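Local coordinates for beta-galactosidase (Trichoderma reesei, PDB 3OG2), which probably hydrolyses terminal non-reducing beta-D-galactose residues of beta-D-galactosides, as a family 35 glycoside hydrolase, at residues L845-Q850 against R918-V923. Sequence-based numbering, arbitrary orientation.
Sequences LFFERQ and RALLYV
Glu848 and Tyr922 carry the tight end of the contact. The phenol gives a very short hydrogen bond, Tyr922 OH to Glu848 OE2 at 2.5 Å, with the carboxylate oxygen at the edge of the tyrosine ring and the two planes 77° apart. OE2 also accepts the backbone N-H of Gly843. The other oxygen, Glu848 OE1, turns its anti lone pair to Leu845 N at 3.1 Å, so the side chain three residues into the helix accepts the backbone N-H of the N-cap residue. Three donors thus grip a buried carboxylate, which probably stabilises its negative charge. An alanine here would probably leave the Tyr922 hydroxyl and the N-H groups of Leu845 and Gly843 without this acceptor and open a gap over the Phe847 ring, one face of which carries Glu848 CG. Phe847 has its CG between the backbone N and the carbonyl carbon (chi1 74°); its CE1 lies 3.6 Å from Tyr922 CE2, and the two ring planes are perpendicular. The leucine end is looser: Leu920 CD1 lies 4.0 Å from Leu845 CD1 and, at the edge of the Phe847 ring, 4.2 Å from Phe847 CZ, methyl contacts without a polar bond. Solvent lies elsewhere, toward Phe846 and Gln850, which are partly exposed and do not touch the strand. The short helix 846-850 rests on one face of a five-stranded antiparallel sheet. Phe886 stacks on Phe847 and His853 meets the Tyr922 ring, while strands 953-962 and 926-932 flank 917-923 in the sheet, and strand 900-908 packs against its other face.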
loop_
_atom_site.group_PDB
_atom_site.type_symbol
_atom_site.label_atom_id
_atom_site.label_comp_id
_atom_site.label_asym_id
_atom_site.label_seq_id
_atom_site.Cartn_x
_atom_site.Cartn_y
_atom_site.Cartn_z
ATOM N N LEU A 845 -8.218 3.196 27.222
ATOM C CA LEU A 845 -8.405 4.410 27.990
ATOM C C LEU A 845 -9.896 4.604 28.353
ATOM O O LEU A 845 -10.778 4.151 27.634
ATOM C CB LEU A 845 -7.953 5.617 27.154
ATOM C CG LEU A 845 -6.424 5.742 26.982
ATOM C CD1 LEU A 845 -6.091 6.797 25.947
ATOM C CD2 LEU A 845 -5.727 6.025 28.307
ATOM N N PHE A 846 -10.148 5.272 29.488
ATOM C CA PHE A 846 -11.502 5.401 29.981
ATOM C C PHE A 846 -12.464 5.885 28.919
ATOM O O PHE A 846 -13.551 5.312 28.750
ATOM C CB PHE A 846 -11.512 6.376 31.172
ATOM C CG PHE A 846 -12.882 6.824 31.614
ATOM C CD1 PHE A 846 -13.625 5.962 32.438
ATOM C CD2 PHE A 846 -13.387 8.053 31.227
ATOM C CE1 PHE A 846 -14.891 6.382 32.830
ATOM C CE2 PHE A 846 -14.648 8.471 31.622
ATOM C CZ PHE A 846 -15.391 7.612 32.437
ATOM N N PHE A 847 -12.106 6.925 28.162
ATOM C CA PHE A 847 -13.119 7.424 27.187
ATOM C C PHE A 847 -13.464 6.357 26.145
ATOM O O PHE A 847 -14.626 6.289 25.673
ATOM C CB PHE A 847 -12.694 8.726 26.502
ATOM C CG PHE A 847 -11.598 8.545 25.444
ATOM C CD1 PHE A 847 -11.959 8.441 24.118
ATOM C CD2 PHE A 847 -10.259 8.473 25.772
ATOM C CE1 PHE A 847 -11.045 8.274 23.084
ATOM C CE2 PHE A 847 -9.300 8.319 24.759
ATOM C CZ PHE A 847 -9.697 8.199 23.429
ATOM N N GLU A 848 -12.477 5.530 25.739
ATOM C CA GLU A 848 -12.730 4.457 24.759
ATOM C C GLU A 848 -13.627 3.380 25.357
ATOM O O GLU A 848 -14.554 2.894 24.706
ATOM C CB GLU A 848 -11.373 3.835 24.328
ATOM C CG GLU A 848 -10.433 4.843 23.677
ATOM C CD GLU A 848 -9.107 4.201 23.289
ATOM O OE1 GLU A 848 -8.264 3.881 24.194
ATOM O OE2 GLU A 848 -8.903 4.039 22.058
ATOM N N ARG A 849 -13.315 3.010 26.633
ATOM C CA ARG A 849 -14.098 1.958 27.254
ATOM C C ARG A 849 -15.560 2.369 27.330
ATOM O O ARG A 849 -16.445 1.516 27.200
ATOM C CB ARG A 849 -13.601 1.665 28.684
ATOM C CG ARG A 849 -12.121 1.212 28.679
ATOM C CD ARG A 849 -11.726 0.687 30.047
ATOM N NE ARG A 849 -12.023 1.518 31.212
ATOM C CZ ARG A 849 -11.184 2.257 31.920
ATOM N NH1 ARG A 849 -9.904 2.415 31.587
ATOM N NH2 ARG A 849 -11.622 2.893 32.995
ATOM N N GLN A 850 -15.845 3.650 27.551
ATOM C CA GLN A 850 -17.228 4.097 27.695
ATOM C C GLN A 850 -17.893 4.277 26.327
ATOM O O GLN A 850 -19.110 4.444 26.270
ATOM C CB GLN A 850 -17.283 5.465 28.388
ATOM C CG GLN A 850 -16.581 5.454 29.769
ATOM C CD GLN A 850 -17.625 4.942 30.770
ATOM O OE1 GLN A 850 -18.691 5.545 30.979
ATOM N NE2 GLN A 850 -17.373 3.805 31.335
ATOM N N ARG A 918 1.003 12.649 23.956
ATOM C CA ARG A 918 0.538 11.682 22.960
ATOM C C ARG A 918 -0.920 12.004 22.697
ATOM O O ARG A 918 -1.627 12.394 23.650
ATOM C CB ARG A 918 0.696 10.229 23.456
ATOM C CG ARG A 918 2.173 10.008 23.824
ATOM C CD ARG A 918 2.407 8.656 24.455
ATOM N NE ARG A 918 2.235 7.469 23.588
ATOM C CZ ARG A 918 3.205 6.893 22.920
ATOM N NH1 ARG A 918 4.441 7.414 22.948
ATOM N NH2 ARG A 918 2.943 5.816 22.192
ATOM N N ALA A 919 -1.378 11.905 21.481
ATOM C CA ALA A 919 -2.790 12.172 21.203
ATOM C C ALA A 919 -3.316 11.061 20.296
ATOM O O ALA A 919 -2.565 10.413 19.525
ATOM C CB ALA A 919 -2.960 13.520 20.482
ATOM N N LEU A 920 -4.591 10.804 20.410
ATOM C CA LEU A 920 -5.323 9.911 19.521
ATOM C C LEU A 920 -6.391 10.754 18.796
ATOM O O LEU A 920 -7.063 11.552 19.437
ATOM C CB LEU A 920 -6.007 8.791 20.283
ATOM C CG LEU A 920 -5.087 7.889 21.089
ATOM C CD1 LEU A 920 -5.907 6.996 21.994
ATOM C CD2 LEU A 920 -4.281 7.019 20.105
ATOM N N LEU A 921 -6.505 10.500 17.502
ATOM C CA LEU A 921 -7.484 11.197 16.662
ATOM C C LEU A 921 -8.629 10.233 16.327
ATOM O O LEU A 921 -8.335 9.138 15.817
ATOM C CB LEU A 921 -6.803 11.695 15.375
ATOM C CG LEU A 921 -7.748 12.301 14.348
ATOM C CD1 LEU A 921 -8.356 13.630 14.818
ATOM C CD2 LEU A 921 -6.950 12.525 13.052
ATOM N N TYR A 922 -9.863 10.594 16.566
ATOM C CA TYR A 922 -11.017 9.811 16.188
ATOM C C TYR A 922 -11.881 10.619 15.246
ATOM O O TYR A 922 -12.056 11.826 15.429
ATOM C CB TYR A 922 -11.800 9.458 17.420
ATOM C CG TYR A 922 -11.245 8.306 18.212
ATOM C CD1 TYR A 922 -11.777 7.050 17.888
ATOM C CD2 TYR A 922 -10.329 8.344 19.245
ATOM C CE1 TYR A 922 -11.467 5.843 18.459
ATOM C CE2 TYR A 922 -9.992 7.082 19.844
ATOM C CZ TYR A 922 -10.526 5.891 19.464
ATOM O OH TYR A 922 -10.225 4.662 20.081
ATOM N N VAL A 923 -12.379 9.944 14.244
ATOM C CA VAL A 923 -13.350 10.551 13.314
ATOM C C VAL A 923 -14.541 9.610 13.194
ATOM O O VAL A 923 -14.377 8.490 12.701
ATOM C CB VAL A 923 -12.732 10.840 11.956
ATOM C CG1 VAL A 923 -13.837 11.394 11.037
ATOM C CG2 VAL A 923 -11.552 11.796 12.117
#